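Local coordinates for protein transcriptional regulator, LacI family (Lactobacillus brevis, PDB 3JY6) that probably acts as a LacI-family transcription regulator, recognising regulatory DNA and sensing an effector through a periplasmic-binding-protein-like domain, at residues A[19-24]-A[237-242]; A[101-106]-A[244-249]. One frame throughout, in Å; residues are numbered along the deposited sequence.

Interaction 1 (A[19-24]-A[237-242])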
loop_
_atom_site.group_PDB
_atom_site.type_symbol
_atom_site.label_atom_id
_atom_site.label_comp_id
_atom_site.label_asym_id
_atom_site.label_seq_id
_atom_site.Cartn_x
_atom_site.Cartn_y
_atom_site.Cartn_z
ATOM N N ASP A 19 -3.438 3.826 0.784
ATOM C CA ASP A 19 -3.620 4.106 -0.634
ATOM C C ASP A 19 -2.296 3.949 -1.365
ATOM O O ASP A 19 -1.314 4.607 -1.035
ATOM C CB ASP A 19 -4.142 5.536 -0.870
ATOM C CG ASP A 19 -5.462 5.813 -0.167
ATOM O OD1 ASP A 19 -6.218 4.850 0.084
ATOM O OD2 ASP A 19 -5.757 6.997 0.125
ATOM N N TYR A 20 -2.279 3.076 -2.364
ATOM C CA TYR A 20 -1.082 2.851 -3.162
ATOM C C TYR A 20 -0.631 4.193 -3.758
ATOM O O TYR A 20 0.564 4.436 -3.925
ATOM C CB TYR A 20 -1.409 1.848 -4.267
ATOM C CG TYR A 20 -0.336 1.652 -5.313
ATOM C CD1 TYR A 20 0.743 0.792 -5.098
ATOM C CD2 TYR A 20 -0.422 2.299 -6.540
ATOM C CE1 TYR A 20 1.700 0.580 -6.084
ATOM C CE2 TYR A 20 0.529 2.095 -7.532
ATOM C CZ TYR A 20 1.585 1.233 -7.297
ATOM O OH TYR A 20 2.523 1.020 -8.289
ATOM N N PHE A 21 -1.597 5.057 -4.073
ATOM C CA PHE A 21 -1.312 6.375 -4.638
ATOM C C PHE A 21 -0.367 7.169 -3.733
ATOM O O PHE A 21 0.508 7.884 -4.208
ATOM C CB PHE A 21 -2.611 7.174 -4.808
ATOM C CG PHE A 21 -2.411 8.563 -5.361
ATOM C CD1 PHE A 21 -2.366 8.780 -6.736
ATOM C CD2 PHE A 21 -2.259 9.657 -4.503
ATOM C CE1 PHE A 21 -2.177 10.066 -7.259
ATOM C CE2 PHE A 21 -2.068 10.949 -5.009
ATOM C CZ PHE A 21 -2.026 11.158 -6.396
ATOM N N SER A 22 -0.562 7.043 -2.427
ATOM C CA SER A 22 0.247 7.758 -1.458
ATOM C C SER A 22 1.657 7.221 -1.315
ATOM O O SER A 22 2.624 7.982 -1.325
ATOM C CB SER A 22 -0.433 7.735 -0.089
ATOM O OG SER A 22 -1.576 8.557 -0.109
ATOM N N THR A 23 1.780 5.911 -1.171
ATOM C CA THR A 23 3.094 5.324 -1.008
ATOM C C THR A 23 3.949 5.520 -2.239
ATOM O O THR A 23 5.148 5.699 -2.109
ATOM C CB THR A 23 3.003 3.835 -0.658
ATOM O OG1 THR A 23 2.184 3.158 -1.621
ATOM C CG2 THR A 23 2.417 3.666 0.728
ATOM N N GLU A 24 3.337 5.494 -3.422
ATOM C CA GLU A 24 4.081 5.700 -4.672
ATOM C C GLU A 24 4.454 7.167 -4.738
ATOM O O GLU A 24 5.549 7.524 -5.173
ATOM C CB GLU A 24 3.239 5.369 -5.926
ATOM C CG GLU A 24 3.282 3.922 -6.362
ATOM C CD GLU A 24 4.678 3.505 -6.767
ATOM O OE1 GLU A 24 5.175 3.994 -7.803
ATOM O OE2 GLU A 24 5.300 2.702 -6.043
ATOM N N PHE A 237 3.950 8.310 -8.905
ATOM C CA PHE A 237 5.389 8.449 -8.712
ATOM C C PHE A 237 5.813 9.759 -9.376
ATOM O O PHE A 237 6.585 10.542 -8.809
ATOM C CB PHE A 237 6.156 7.289 -9.366
ATOM C CG PHE A 237 7.649 7.324 -9.112
ATOM C CD1 PHE A 237 8.206 6.652 -8.023
ATOM C CD2 PHE A 237 8.498 8.049 -9.959
ATOM C CE1 PHE A 237 9.608 6.697 -7.774
ATOM C CE2 PHE A 237 9.891 8.107 -9.726
ATOM C CZ PHE A 237 10.443 7.428 -8.631
ATOM N N LEU A 238 5.293 9.991 -10.577
ATOM C CA LEU A 238 5.625 11.193 -11.328
ATOM C C LEU A 238 5.094 12.442 -10.649
ATOM O O LEU A 238 5.760 13.474 -10.632
ATOM C CB LEU A 238 5.074 11.096 -12.753
ATOM C CG LEU A 238 5.429 12.254 -13.681
ATOM C CD1 LEU A 238 6.928 12.295 -13.890
ATOM C CD2 LEU A 238 4.715 12.077 -15.006
ATOM N N MET A 239 3.888 12.361 -10.100
ATOM C CA MET A 239 3.305 13.506 -9.404
ATOM C C MET A 239 4.166 13.796 -8.164
ATOM O O MET A 239 4.454 14.954 -7.839
ATOM C CB MET A 239 1.852 13.198 -9.001
ATOM C CG MET A 239 0.830 13.146 -10.161
ATOM S SD MET A 239 -0.879 12.792 -9.615
ATOM C CE MET A 239 -1.437 14.399 -9.143
ATOM N N GLY A 240 4.606 12.730 -7.503
ATOM C CA GLY A 240 5.440 12.875 -6.317
ATOM C C GLY A 240 6.811 13.451 -6.647
ATOM O O GLY A 240 7.344 14.293 -5.917
ATOM N N ALA A 241 7.395 12.999 -7.755
ATOM C CA ALA A 241 8.707 13.508 -8.168
ATOM C C ALA A 241 8.609 14.969 -8.644
ATOM O O ALA A 241 9.530 15.766 -8.447
ATOM C CB ALA A 241 9.310 12.615 -9.287
ATOM N N SER A 242 7.495 15.316 -9.277
ATOM C CA SER A 242 7.315 16.673 -9.763
ATOM C C SER A 242 7.141 17.615 -8.585
ATOM O O SER A 242 7.644 18.746 -8.598
ATOM C CB SER A 242 6.093 16.752 -10.681
ATOM O OG SER A 242 6.243 15.841 -11.748
#

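Interaction 2 (A[101-106]-A[244-249])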
loop_
_atom_site.group_PDB
_atom_site.type_symbol
_atom_site.label_atom_id
_atom_site.label_comp_id
_atom_site.label_asym_id
_atom_site.label_seq_id
_atom_site.Cartn_x
_atom_site.Cartn_y
_atom_site.Cartn_z
ATOM N N PRO A 101 2.486 26.485 -4.569
ATOM C CA PRO A 101 2.438 25.755 -5.845
ATOM C C PRO A 101 1.718 24.417 -5.688
ATOM O O PRO A 101 1.739 23.821 -4.609
ATOM C CB PRO A 101 3.916 25.556 -6.193
ATOM C CG PRO A 101 4.636 26.658 -5.421
ATOM C CD PRO A 101 3.878 26.702 -4.122
ATOM N N GLN A 102 1.096 23.940 -6.761
ATOM C CA GLN A 102 0.382 22.667 -6.725
ATOM C C GLN A 102 0.690 21.742 -7.885
ATOM O O GLN A 102 0.980 22.180 -8.991
ATOM C CB GLN A 102 -1.120 22.867 -6.770
ATOM C CG GLN A 102 -1.763 23.578 -5.630
ATOM C CD GLN A 102 -3.208 23.813 -5.958
ATOM O OE1 GLN A 102 -3.532 24.610 -6.848
ATOM N NE2 GLN A 102 -4.094 23.095 -5.275
ATOM N N VAL A 103 0.562 20.449 -7.613
ATOM C CA VAL A 103 0.755 19.410 -8.604
ATOM C C VAL A 103 -0.565 18.646 -8.615
ATOM O O VAL A 103 -0.969 18.042 -7.613
ATOM C CB VAL A 103 1.920 18.469 -8.220
ATOM C CG1 VAL A 103 2.064 17.347 -9.276
ATOM C CG2 VAL A 103 3.214 19.273 -8.122
ATOM N N VAL A 104 -1.251 18.686 -9.751
ATOM C CA VAL A 104 -2.534 18.022 -9.863
ATOM C C VAL A 104 -2.714 17.239 -11.161
ATOM O O VAL A 104 -1.910 17.330 -12.093
ATOM C CB VAL A 104 -3.695 19.051 -9.778
ATOM C CG1 VAL A 104 -3.553 19.923 -8.544
ATOM C CG2 VAL A 104 -3.715 19.913 -11.038
ATOM N N THR A 105 -3.810 16.494 -11.202
ATOM C CA THR A 105 -4.202 15.691 -12.357
ATOM C C THR A 105 -5.323 16.450 -13.081
ATOM O O THR A 105 -6.070 17.204 -12.461
ATOM C CB THR A 105 -4.778 14.314 -11.913
ATOM O OG1 THR A 105 -3.798 13.600 -11.153
ATOM C CG2 THR A 105 -5.198 13.487 -13.120
ATOM N N ASP A 106 -5.434 16.251 -14.390
ATOM C CA ASP A 106 -6.495 16.885 -15.179
ATOM C C ASP A 106 -7.717 15.993 -14.953
ATOM O O ASP A 106 -8.150 15.280 -15.855
ATOM C CB ASP A 106 -6.113 16.883 -16.660
ATOM C CG ASP A 106 -5.829 15.478 -17.184
ATOM O OD1 ASP A 106 -5.052 14.739 -16.534
ATOM O OD2 ASP A 106 -6.383 15.114 -18.242
ATOM N N ALA A 244 8.404 17.168 -5.721
ATOM C CA ALA A 244 9.708 17.253 -5.062
ATOM C C ALA A 244 10.619 18.209 -5.847
ATOM O O ALA A 244 11.461 18.894 -5.267
ATOM C CB ALA A 244 10.358 15.880 -4.961
ATOM N N GLU A 245 10.459 18.249 -7.165
ATOM C CA GLU A 245 11.260 19.152 -7.991
ATOM C C GLU A 245 10.911 20.601 -7.641
ATOM O O GLU A 245 11.779 21.468 -7.569
ATOM C CB GLU A 245 11.002 18.900 -9.484
ATOM C CG GLU A 245 11.626 17.611 -10.024
ATOM C CD GLU A 245 13.129 17.726 -10.238
ATOM O OE1 GLU A 245 13.709 18.758 -9.842
ATOM O OE2 GLU A 245 13.732 16.778 -10.802
ATOM N N ILE A 246 9.632 20.852 -7.408
ATOM C CA ILE A 246 9.182 22.190 -7.054
ATOM C C ILE A 246 9.742 22.553 -5.674
ATOM O O ILE A 246 10.235 23.658 -5.463
ATOM C CB ILE A 246 7.626 22.252 -7.035
ATOM C CG1 ILE A 246 7.076 22.057 -8.458
ATOM C CG2 ILE A 246 7.171 23.573 -6.468
ATOM C CD1 ILE A 246 5.561 21.987 -8.532
ATOM N N MET A 247 9.678 21.607 -4.740
ATOM C CA MET A 247 10.178 21.844 -3.390
ATOM C C MET A 247 11.652 22.239 -3.417
ATOM O O MET A 247 12.056 23.208 -2.775
ATOM C CB MET A 247 9.980 20.592 -2.524
ATOM C CG MET A 247 10.576 20.647 -1.088
ATOM S SD MET A 247 9.919 21.981 -0.070
ATOM C CE MET A 247 10.904 22.089 1.086
ATOM N N LEU A 248 12.455 21.494 -4.164
ATOM C CA LEU A 248 13.873 21.798 -4.250
ATOM C C LEU A 248 14.092 23.208 -4.808
ATOM O O LEU A 248 15.073 23.860 -4.475
ATOM C CB LEU A 248 14.575 20.776 -5.134
ATOM C CG LEU A 248 14.606 19.349 -4.579
ATOM C CD1 LEU A 248 15.356 18.449 -5.551
ATOM C CD2 LEU A 248 15.295 19.337 -3.220
ATOM N N ARG A 249 13.178 23.667 -5.660
ATOM C CA ARG A 249 13.289 25.005 -6.229
ATOM C C ARG A 249 13.004 26.034 -5.143
ATOM O O ARG A 249 13.631 27.092 -5.103
ATOM C CB ARG A 249 12.319 25.180 -7.404
ATOM C CG ARG A 249 12.801 24.555 -8.704
ATOM C CD ARG A 249 11.705 24.552 -9.750
ATOM N NE ARG A 249 11.210 25.901 -10.056
ATOM C CZ ARG A 249 10.050 26.131 -10.666
ATOM N NH1 ARG A 249 9.282 25.108 -11.021
ATOM N NH2 ARG A 249 9.653 27.367 -10.921
#

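Interaction 1 (A[19-24]-A[237-242])
Phe21 meets Met239 edge-on: the sulfur lies close to the plane of the ring, with SD of Met239 3.8 Å from both CE1 and CZ of Phe21. The sulfur sits 80° off the ring normal, so this is a Met-aromatic contact made at the rim of the phenyl. Phe21 reaches it because CG stands anti to the backbone N (chi1 179°), while the Met239 chain runs extended as far as SD and only then bends, turning its terminal CE.

One turn further on, Glu24 borders Phe237. OE1 of Glu24 lies 3.8 Å from CB of Phe237, and the carboxylate and phenyl planes are 29° apart. The backbones also come close here, O of Glu24 being 3.7 Å from CA of Phe237. The contact joins the first turn of helix 20-34 to the start of helix 236-251, two helices packed on the same side of the six-stranded parallel sheet in this periplasmic-binding-protein fold.

Pro236 touches both Phe21 and Glu24, and Leu25 packs on Met239. CG of Glu24 rests over one face of the Tyr20 ring, offset toward its rim, while OE2 comes close to the like-charged Asp18 of the second subunit.

Interaction 2 (A[101-106]-A[244-249])
Ile246 packs against Pro101 and Val103 in a buried, wholly apolar contact between a helix and the next-to-last strand of a parallel sheet. The helix is 236-251, and the partner segment carries strand 102-104, the fifth of six strands in one lobe of the periplasmic-binding-protein fold, lying between strands 88-91 and 260-262.

A single isoleucine serves both partners by dividing its branches. Its CG2 methyl goes to the proline, 3.8 Å from CB of Pro101, with CG of the same ring a little further off at 4.1 Å. The longer branch ends at the valine, where CD1 of Ile246 comes to 3.6 Å from CG2 of Val103. The first torsion (chi1 -67°) places CG1 beside the backbone N and leaves CG2 anti to it; with chi2 extended at 175°, CD1 is carried away from the helix to the strand. All three residues direct their CB across the contact, and the isoleucine chain runs antiparallel to, and alongside, the side chains of Pro101 and Val103. No hydrogen bond joins the two segments, and the nearest CA atoms, those of Pro101 and Ile246, are 7.7 Å apart, so side chains alone bridge the backbones.

The backbone of the strand is held from both flanks: Pro101 and Val103 bond to Ser90, and Gln102 bonds to Glu259 and Met261. Along helix 236-251, Ser243 also touches Val103 and Gln250 touches Pro101, extending the same interface by about a turn to either end. Elsewhere on the helix, Ala244, Glu245 and Leu248 pack on Ile32, so helix 236-251 lies against both strand 102-104 and helix 20-34.

How the interactions relate
Both contacts use helix 236-251, interaction 1 its first turns against helix 20-34 and interaction 2 a later stretch against strand 102-104 and the proline just before it. Interaction 2 is fully buried and purely aliphatic. Interaction 1 is only partly buried, ranging from the buried Met239 to the exposed Phe237. Their centres lie 12 Å apart, yet they touch: Met239, whose sulfur meets Phe21, turns its CE toward segment 101-106, where it packs 3.2 Å from OG1 of Thr105. The chemistry follows the place: aliphatic where the helix faces the sheet, and a mixture of sulfur, aromatic and carboxylate groups where it faces helix 20-34 near the second subunit.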